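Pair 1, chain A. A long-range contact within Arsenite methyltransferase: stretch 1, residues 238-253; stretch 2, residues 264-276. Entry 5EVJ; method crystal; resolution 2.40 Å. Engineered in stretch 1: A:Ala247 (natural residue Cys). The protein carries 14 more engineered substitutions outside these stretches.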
# COMPACT_ATOMS: atom_id res chain seq x y z
N GLY A 238 7.83 5.77 11.88
CA GLY A 238 8.07 4.43 12.44
C GLY A 238 8.14 3.38 11.33
O GLY A 238 8.49 2.23 11.61
N PHE A 239 7.83 3.76 10.07
CA PHE A 239 8.04 2.90 8.90
C PHE A 239 9.51 2.99 8.47
O PHE A 239 9.88 3.78 7.57
CB PHE A 239 7.13 3.32 7.77
CG PHE A 239 5.68 3.05 8.04
CD1 PHE A 239 5.24 1.74 8.34
CD2 PHE A 239 4.73 4.09 8.04
CE1 PHE A 239 3.88 1.49 8.56
CE2 PHE A 239 3.38 3.84 8.29
CZ PHE A 239 2.96 2.54 8.53
N THR A 240 10.36 2.18 9.09
CA THR A 240 11.78 2.38 8.97
C THR A 240 12.38 1.98 7.65
O THR A 240 13.49 2.40 7.35
CB THR A 240 12.45 1.68 10.09
OG1 THR A 240 11.74 2.03 11.26
CG2 THR A 240 13.95 2.06 10.23
N ASP A 241 11.67 1.15 6.85
CA ASP A 241 12.27 0.64 5.59
C ASP A 241 11.24 0.44 4.52
O ASP A 241 10.91 -0.70 4.17
CB ASP A 241 13.10 -0.58 5.87
CG ASP A 241 13.72 -1.19 4.59
OD1 ASP A 241 13.95 -0.49 3.57
OD2 ASP A 241 14.00 -2.41 4.59
N PRO A 242 10.68 1.54 4.02
CA PRO A 242 9.75 1.47 2.91
C PRO A 242 10.32 0.67 1.75
O PRO A 242 11.48 0.77 1.49
CB PRO A 242 9.62 2.95 2.45
CG PRO A 242 9.88 3.74 3.67
CD PRO A 242 11.04 2.94 4.30
N ARG A 243 9.48 -0.10 1.07
CA ARG A 243 9.92 -0.94 -0.03
C ARG A 243 9.04 -0.62 -1.19
O ARG A 243 7.84 -0.50 -1.07
CB ARG A 243 9.77 -2.42 0.32
CG ARG A 243 10.72 -2.92 1.40
CD ARG A 243 12.12 -3.26 0.90
NE ARG A 243 12.94 -3.64 2.06
CZ ARG A 243 13.25 -4.89 2.36
NH1 ARG A 243 12.85 -5.86 1.55
NH2 ARG A 243 13.97 -5.18 3.44
N GLN A 244 9.67 -0.48 -2.32
CA GLN A 244 9.04 -0.13 -3.56
C GLN A 244 8.59 -1.45 -4.25
O GLN A 244 9.40 -2.34 -4.55
CB GLN A 244 10.08 0.68 -4.36
CG GLN A 244 9.76 0.80 -5.82
CD GLN A 244 10.65 1.80 -6.52
OE1 GLN A 244 10.87 2.92 -6.03
NE2 GLN A 244 11.19 1.40 -7.68
N LEU A 245 7.30 -1.61 -4.49
CA LEU A 245 6.87 -2.85 -5.13
C LEU A 245 6.97 -2.70 -6.64
O LEU A 245 7.40 -3.61 -7.33
CB LEU A 245 5.42 -3.21 -4.71
CG LEU A 245 4.80 -4.43 -5.45
CD1 LEU A 245 5.63 -5.69 -5.25
CD2 LEU A 245 3.34 -4.70 -5.13
N GLU A 246 6.58 -1.54 -7.16
CA GLU A 246 6.71 -1.25 -8.58
C GLU A 246 6.52 0.24 -8.90
O GLU A 246 5.84 0.99 -8.18
CB GLU A 246 5.72 -2.06 -9.39
CG GLU A 246 4.29 -1.56 -9.31
CD GLU A 246 3.32 -2.59 -9.87
OE1 GLU A 246 3.33 -2.83 -11.10
OE2 GLU A 246 2.56 -3.18 -9.07
N ALA A 247 7.17 0.66 -9.96
CA ALA A 247 7.19 2.06 -10.33
C ALA A 247 7.01 2.12 -11.83
O ALA A 247 7.56 1.30 -12.58
CB ALA A 247 8.50 2.70 -9.91
N GLU A 248 6.22 3.07 -12.25
CA GLU A 248 6.09 3.38 -13.65
C GLU A 248 6.29 4.90 -13.85
O GLU A 248 5.62 5.73 -13.20
CB GLU A 248 4.73 2.87 -14.22
CG GLU A 248 4.64 1.36 -14.57
CD GLU A 248 5.86 0.76 -15.32
OE1 GLU A 248 6.44 1.44 -16.21
OE2 GLU A 248 6.25 -0.41 -15.04
N GLU A 249 7.23 5.24 -14.72
CA GLU A 249 7.42 6.63 -15.09
C GLU A 249 6.17 7.08 -15.79
O GLU A 249 5.67 6.38 -16.65
CB GLU A 249 8.66 6.86 -15.97
CG GLU A 249 8.78 8.33 -16.42
CD GLU A 249 10.17 8.76 -16.85
OE1 GLU A 249 11.08 7.89 -17.08
OE2 GLU A 249 10.37 10.01 -16.94
N ILE A 250 5.67 8.23 -15.36
CA ILE A 250 4.48 8.85 -15.85
C ILE A 250 4.94 9.85 -16.91
O ILE A 250 5.58 10.86 -16.58
CB ILE A 250 3.85 9.60 -14.68
CG1 ILE A 250 2.90 8.67 -13.92
CG2 ILE A 250 3.06 10.84 -15.11
CD1 ILE A 250 2.30 9.33 -12.70
N GLN A 251 4.70 9.55 -18.18
CA GLN A 251 5.17 10.41 -19.29
C GLN A 251 4.27 11.63 -19.35
O GLN A 251 3.06 11.50 -19.38
CB GLN A 251 5.18 9.66 -20.62
CG GLN A 251 6.10 8.44 -20.66
CD GLN A 251 7.60 8.76 -20.69
OE1 GLN A 251 8.43 7.87 -20.54
NE2 GLN A 251 7.95 10.03 -20.89
N ILE A 252 4.86 12.82 -19.33
CA ILE A 252 4.11 14.05 -19.06
C ILE A 252 3.36 14.62 -20.31
O ILE A 252 2.16 14.97 -20.25
CB ILE A 252 4.98 15.07 -18.26
CG1 ILE A 252 4.12 16.15 -17.59
CG2 ILE A 252 6.11 15.65 -19.10
CD1 ILE A 252 4.55 16.44 -16.17
N HIS A 253 4.08 14.67 -21.44
CA HIS A 253 3.52 14.90 -22.79
C HIS A 253 2.73 16.22 -23.02
O HIS A 253 2.40 16.53 -24.17
CB HIS A 253 2.71 13.66 -23.27
CG HIS A 253 3.56 12.47 -23.63
ND1 HIS A 253 3.15 11.17 -23.42
CD2 HIS A 253 4.80 12.38 -24.18
CE1 HIS A 253 4.09 10.34 -23.83
NE2 HIS A 253 5.10 11.04 -24.29
N ALA A 264 12.45 17.35 -14.17
CA ALA A 264 11.79 16.47 -13.17
C ALA A 264 11.13 15.26 -13.82
O ALA A 264 10.44 15.39 -14.81
CB ALA A 264 10.79 17.22 -12.32
N ARG A 265 11.38 14.09 -13.27
CA ARG A 265 10.74 12.87 -13.69
C ARG A 265 9.77 12.38 -12.61
O ARG A 265 10.12 12.29 -11.42
CB ARG A 265 11.79 11.79 -14.04
CG ARG A 265 12.70 12.23 -15.20
CD ARG A 265 13.92 11.36 -15.29
NE ARG A 265 13.59 10.26 -16.13
CZ ARG A 265 14.26 9.11 -16.29
NH1 ARG A 265 15.41 8.88 -15.69
NH2 ARG A 265 13.75 8.18 -17.09
N PHE A 266 8.55 12.05 -13.06
CA PHE A 266 7.46 11.63 -12.20
C PHE A 266 7.18 10.14 -12.31
O PHE A 266 7.25 9.56 -13.39
CB PHE A 266 6.19 12.40 -12.51
CG PHE A 266 6.32 13.87 -12.33
CD1 PHE A 266 6.91 14.67 -13.33
CD2 PHE A 266 5.83 14.49 -11.20
CE1 PHE A 266 7.03 16.05 -13.16
CE2 PHE A 266 5.95 15.88 -11.01
CZ PHE A 266 6.55 16.65 -12.00
N TYR A 267 6.87 9.55 -11.15
CA TYR A 267 6.54 8.13 -11.01
C TYR A 267 5.24 7.86 -10.24
O TYR A 267 4.83 8.59 -9.31
CB TYR A 267 7.69 7.36 -10.33
CG TYR A 267 8.96 7.60 -11.09
CD1 TYR A 267 9.62 8.82 -10.99
CD2 TYR A 267 9.44 6.66 -11.97
CE1 TYR A 267 10.76 9.08 -11.72
CE2 TYR A 267 10.59 6.86 -12.67
CZ TYR A 267 11.24 8.08 -12.55
OH TYR A 267 12.37 8.34 -13.29
N SER A 268 4.64 6.78 -10.66
CA SER A 268 3.55 6.16 -9.98
C SER A 268 4.30 5.07 -9.24
O SER A 268 4.90 4.20 -9.87
CB SER A 268 2.66 5.48 -11.05
OG SER A 268 1.63 4.73 -10.47
N ILE A 269 4.30 5.13 -7.92
CA ILE A 269 5.00 4.08 -7.12
C ILE A 269 4.04 3.47 -6.10
O ILE A 269 3.27 4.20 -5.42
CB ILE A 269 6.21 4.62 -6.32
CG1 ILE A 269 7.20 5.39 -7.23
CG2 ILE A 269 6.91 3.49 -5.54
CD1 ILE A 269 8.35 6.04 -6.43
N THR A 270 4.11 2.14 -5.98
CA THR A 270 3.37 1.40 -4.98
C THR A 270 4.42 1.04 -3.96
O THR A 270 5.39 0.32 -4.24
CB THR A 270 2.68 0.09 -5.53
OG1 THR A 270 1.68 0.40 -6.50
CG2 THR A 270 1.94 -0.64 -4.38
N TYR A 271 4.16 1.50 -2.75
CA TYR A 271 5.05 1.31 -1.63
C TYR A 271 4.48 0.32 -0.65
O TYR A 271 3.23 0.25 -0.47
CB TYR A 271 5.25 2.68 -0.86
CG TYR A 271 6.41 3.47 -1.43
CD1 TYR A 271 7.72 3.00 -1.35
CD2 TYR A 271 6.19 4.72 -2.04
CE1 TYR A 271 8.79 3.74 -1.85
CE2 TYR A 271 7.22 5.47 -2.54
CZ TYR A 271 8.53 4.97 -2.48
OH TYR A 271 9.52 5.72 -3.04
N ARG A 272 5.39 -0.34 0.06
CA ARG A 272 5.08 -1.28 1.09
C ARG A 272 5.68 -0.82 2.41
O ARG A 272 6.91 -0.74 2.56
CB ARG A 272 5.57 -2.66 0.71
CG ARG A 272 5.02 -3.07 -0.66
CD ARG A 272 5.21 -4.59 -0.81
NE ARG A 272 4.22 -5.37 -0.05
CZ ARG A 272 3.83 -6.63 -0.33
NH1 ARG A 272 4.37 -7.30 -1.33
NH2 ARG A 272 2.85 -7.23 0.40
N LEU A 273 4.80 -0.57 3.39
CA LEU A 273 5.21 -0.02 4.65
C LEU A 273 4.77 -0.99 5.76
O LEU A 273 3.61 -0.92 6.27
CB LEU A 273 4.58 1.33 4.82
CG LEU A 273 5.28 2.61 4.36
CD1 LEU A 273 6.12 2.47 3.10
CD2 LEU A 273 4.26 3.74 4.23
N PHE A 274 5.69 -1.86 6.16
CA PHE A 274 5.37 -2.87 7.10
C PHE A 274 5.59 -2.38 8.44
O PHE A 274 6.57 -1.60 8.67
CB PHE A 274 6.25 -4.09 6.93
CG PHE A 274 5.83 -4.95 5.79
CD1 PHE A 274 4.90 -6.00 6.00
CD2 PHE A 274 6.31 -4.70 4.51
CE1 PHE A 274 4.48 -6.79 4.93
CE2 PHE A 274 5.91 -5.51 3.46
CZ PHE A 274 5.00 -6.58 3.64
N LYS A 275 4.75 -2.91 9.36
CA LYS A 275 4.88 -2.59 10.75
C LYS A 275 5.28 -3.83 11.56
O LYS A 275 4.51 -4.72 11.74
CB LYS A 275 3.58 -1.93 11.26
CG LYS A 275 3.54 -1.82 12.77
CD LYS A 275 2.42 -0.92 13.29
CE LYS A 275 2.23 -0.98 14.86
NZ LYS A 275 1.03 -0.09 15.27
N VAL A 276 6.47 -3.87 12.08
CA VAL A 276 6.86 -5.03 12.89
C VAL A 276 7.64 -4.49 14.06
O VAL A 276 8.88 -4.41 14.04
CB VAL A 276 7.66 -6.09 12.07
CG1 VAL A 276 7.85 -7.32 12.91
CG2 VAL A 276 6.95 -6.41 10.75
O HOH W 1 8.68 -0.21 10.27
O HOH W 2 8.38 -1.56 4.81
O HOH W 3 8.92 -0.01 7.00
O HOH W 4 11.75 4.78 -3.98
O HOH W 5 8.37 11.74 -16.22

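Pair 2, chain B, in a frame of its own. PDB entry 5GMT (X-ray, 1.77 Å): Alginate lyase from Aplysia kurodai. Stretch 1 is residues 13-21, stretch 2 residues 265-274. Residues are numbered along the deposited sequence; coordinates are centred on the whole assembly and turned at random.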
# COMPACT_ATOMS: atom_id res chain seq x y z
N ALA B 13 10.17 3.94 18.32
CA ALA B 13 10.25 2.76 17.46
C ALA B 13 11.53 2.77 16.64
O ALA B 13 12.00 3.82 16.20
CB ALA B 13 9.02 2.68 16.55
N THR B 14 12.11 1.59 16.44
CA THR B 14 13.35 1.45 15.70
C THR B 14 13.13 1.50 14.19
O THR B 14 12.28 0.79 13.68
CB THR B 14 14.06 0.12 16.03
OG1 THR B 14 14.21 0.00 17.45
CG2 THR B 14 15.43 0.07 15.37
N THR B 15 13.89 2.34 13.49
CA THR B 15 13.85 2.35 12.04
C THR B 15 14.77 1.27 11.49
O THR B 15 15.96 1.28 11.77
CB THR B 15 14.25 3.73 11.47
OG1 THR B 15 13.33 4.72 11.94
CG2 THR B 15 14.24 3.72 9.96
N VAL B 16 14.21 0.31 10.75
CA VAL B 16 15.01 -0.80 10.24
C VAL B 16 15.40 -0.59 8.78
O VAL B 16 16.39 -1.15 8.32
CB VAL B 16 14.29 -2.16 10.42
CG1 VAL B 16 14.06 -2.45 11.90
CG2 VAL B 16 12.97 -2.19 9.67
N TRP B 17 14.64 0.23 8.06
CA TRP B 17 14.93 0.52 6.66
C TRP B 17 14.36 1.88 6.27
O TRP B 17 13.31 2.27 6.74
CB TRP B 17 14.36 -0.58 5.75
CG TRP B 17 14.40 -0.28 4.27
CD1 TRP B 17 15.43 -0.52 3.40
CD2 TRP B 17 13.34 0.29 3.49
NE1 TRP B 17 15.08 -0.12 2.13
CE2 TRP B 17 13.80 0.37 2.16
CE3 TRP B 17 12.06 0.74 3.79
CZ2 TRP B 17 13.02 0.89 1.14
CZ3 TRP B 17 11.28 1.25 2.77
CH2 TRP B 17 11.77 1.32 1.46
N SER B 18 15.08 2.60 5.41
CA SER B 18 14.55 3.83 4.84
C SER B 18 15.07 4.02 3.43
O SER B 18 16.08 3.43 3.04
CB SER B 18 14.90 5.05 5.70
OG SER B 18 16.30 5.31 5.66
N LEU B 19 14.38 4.85 2.66
CA LEU B 19 14.81 5.21 1.32
C LEU B 19 14.38 6.64 1.04
O LEU B 19 13.21 6.92 0.81
CB LEU B 19 14.23 4.23 0.28
CG LEU B 19 14.74 4.31 -1.16
CD1 LEU B 19 14.66 2.95 -1.84
CD2 LEU B 19 13.97 5.36 -1.98
N SER B 20 15.34 7.56 1.10
CA SER B 20 15.04 8.99 0.99
C SER B 20 14.74 9.37 -0.44
O SER B 20 13.78 10.10 -0.71
CB SER B 20 16.22 9.83 1.50
OG SER B 20 16.58 9.43 2.80
N SER B 21 15.58 8.87 -1.35
CA SER B 21 15.56 9.31 -2.73
C SER B 21 16.00 8.16 -3.62
O SER B 21 16.54 7.17 -3.14
CB SER B 21 16.47 10.51 -2.93
OG SER B 21 17.81 10.16 -2.61
N PHE B 265 7.10 9.46 -5.25
CA PHE B 265 7.27 8.90 -3.92
C PHE B 265 8.67 9.22 -3.41
O PHE B 265 9.64 9.07 -4.14
CB PHE B 265 7.06 7.38 -3.90
CG PHE B 265 5.69 6.95 -4.33
CD1 PHE B 265 5.39 6.80 -5.68
CD2 PHE B 265 4.71 6.64 -3.39
CE1 PHE B 265 4.13 6.37 -6.08
CE2 PHE B 265 3.45 6.22 -3.79
CZ PHE B 265 3.16 6.08 -5.13
N LYS B 266 8.75 9.63 -2.16
CA LYS B 266 10.04 9.84 -1.51
C LYS B 266 9.94 9.52 -0.01
O LYS B 266 8.85 9.24 0.49
CB LYS B 266 10.51 11.29 -1.72
CG LYS B 266 9.65 12.32 -0.99
CD LYS B 266 10.12 13.76 -1.29
CE LYS B 266 9.24 14.79 -0.59
NZ LYS B 266 9.29 14.68 0.92
N ASN B 267 11.07 9.53 0.69
CA ASN B 267 11.06 9.45 2.15
C ASN B 267 10.33 8.20 2.69
O ASN B 267 9.49 8.30 3.58
CB ASN B 267 10.42 10.73 2.71
CG ASN B 267 10.71 10.94 4.19
OD1 ASN B 267 11.63 10.32 4.74
ND2 ASN B 267 9.94 11.82 4.83
N PHE B 268 10.65 7.04 2.12
CA PHE B 268 10.19 5.75 2.64
C PHE B 268 10.85 5.42 3.97
O PHE B 268 12.04 5.64 4.15
CB PHE B 268 10.51 4.63 1.65
CG PHE B 268 9.73 4.68 0.37
CD1 PHE B 268 8.54 3.97 0.25
CD2 PHE B 268 10.19 5.41 -0.71
CE1 PHE B 268 7.82 4.02 -0.93
CE2 PHE B 268 9.47 5.45 -1.90
CZ PHE B 268 8.29 4.74 -2.00
N GLN B 269 10.08 4.84 4.89
CA GLN B 269 10.62 4.34 6.16
C GLN B 269 9.83 3.13 6.64
O GLN B 269 8.60 3.10 6.53
CB GLN B 269 10.57 5.39 7.27
CG GLN B 269 11.17 6.74 6.99
CD GLN B 269 10.91 7.69 8.14
OE1 GLN B 269 11.14 7.34 9.30
NE2 GLN B 269 10.41 8.87 7.84
N ILE B 270 10.53 2.15 7.19
CA ILE B 270 9.86 1.07 7.89
C ILE B 270 10.41 1.00 9.30
O ILE B 270 11.63 0.85 9.49
CB ILE B 270 10.02 -0.28 7.16
CG1 ILE B 270 9.22 -0.28 5.86
CG2 ILE B 270 9.54 -1.42 8.05
CD1 ILE B 270 9.38 -1.56 5.04
N LEU B 271 9.52 1.16 10.27
CA LEU B 271 9.87 1.03 11.68
C LEU B 271 9.23 -0.20 12.28
O LEU B 271 8.21 -0.68 11.77
CB LEU B 271 9.43 2.26 12.48
CG LEU B 271 9.94 3.61 11.99
CD1 LEU B 271 8.97 4.20 10.98
CD2 LEU B 271 10.13 4.54 13.18
N THR B 272 9.81 -0.70 13.38
CA THR B 272 9.23 -1.84 14.09
C THR B 272 8.98 -1.48 15.55
O THR B 272 9.87 -1.63 16.38
CB THR B 272 10.16 -3.07 14.02
OG1 THR B 272 11.46 -2.72 14.52
CG2 THR B 272 10.29 -3.59 12.60
N PRO B 273 7.76 -1.02 15.86
CA PRO B 273 7.43 -0.71 17.26
C PRO B 273 7.17 -1.99 18.03
O PRO B 273 7.05 -3.06 17.43
CB PRO B 273 6.15 0.12 17.14
CG PRO B 273 5.47 -0.47 15.91
CD PRO B 273 6.60 -0.87 14.97
N SER B 274 7.06 -1.88 19.35
CA SER B 274 6.67 -3.02 20.16
C SER B 274 5.28 -3.48 19.78
O SER B 274 4.36 -2.67 19.67
CB SER B 274 6.72 -2.67 21.64
OG SER B 274 8.04 -2.36 22.05

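The sharpest difference lies on the face of the sheet that carries A:Glu246 and A:Glu248 in pair 1 and B:Trp17 and B:Leu19 in pair 2. In pair 1 both glutamates are exposed, and A:Glu246 reaches its partner loosely, CG to OG1 of A:Thr270 at 4.3 Å. The matching B:Trp17 is buried and spans two residues of the facing strand: its CH2 lies 3.5 Å from CB of B:Phe268, and its CE3 lies 3.7 Å from CG1 of B:Ile270. Next along, B:Leu19 CB packs 4.0 Å from B:Phe268 CB, where pair 1 sets A:Glu248 beside A:Ser268.

The backbones beneath these side chains nearly coincide. N, CA and C atoms of 14 central residues superpose with an RMSD of 0.5 Å, and the strands run antiparallel at 160° in pair 1 and 174° in pair 2. Both contain a bulge at the same place, A:Leu245 matching B:Val16 with CA atoms 0.4 Å apart. The extra residue has a psi of -41° in A:Leu245 and -22° in B:Val16, a departure from extended geometry that shifts the register by one. Each bulge residue donates its amide across the gap: A:Leu245 N to A:Thr270 O at 2.7 Å, B:Val16 N to B:Ile270 O at 2.9 Å. In pair 2 the following amide adds a weak bond to that oxygen, B:Trp17 N to B:Ile270 O at 3.4 Å. The return bond is present in both, A:Thr270 N to A:Glu246 O at 3.0 Å and B:Ile270 N to B:Trp17 O at 2.8 Å.

The bulge side chains meet the same two positions. A:Leu245 CB lies 4.3 Å from A:Thr270 CG2 and 4.1 Å from A:Arg272 CG; B:Val16 places CG2 3.9 Å from B:Ile270 CG2 and CG1 3.7 Å from B:Thr272 OG1.

On the other face, the engineered A:Ala247 rests its CB 4.0 Å from CG1 of A:Ile269; the matching B:Ser18 and B:Gln269 come no nearer through their side chains than CB to CG at 4.3 Å. A:Gln244 and A:Tyr271 touch, CB to CE1 at 4.2 Å, and also share a water, which donates to A:Gln244 OE1 at 2.9 Å and accepts from A:Tyr271 OH at 2.6 Å; the matching B:Thr15 OG1 lies 3.4 Å from B:Leu271 CD2.

Near one end, A:Pro242 and B:Ala13 solve a similar problem with apolar carbon: A:Pro242 CB touches A:Leu273 CD1 at 3.6 Å, and B:Ala13 CB touches B:Pro273 CB at 3.9 Å.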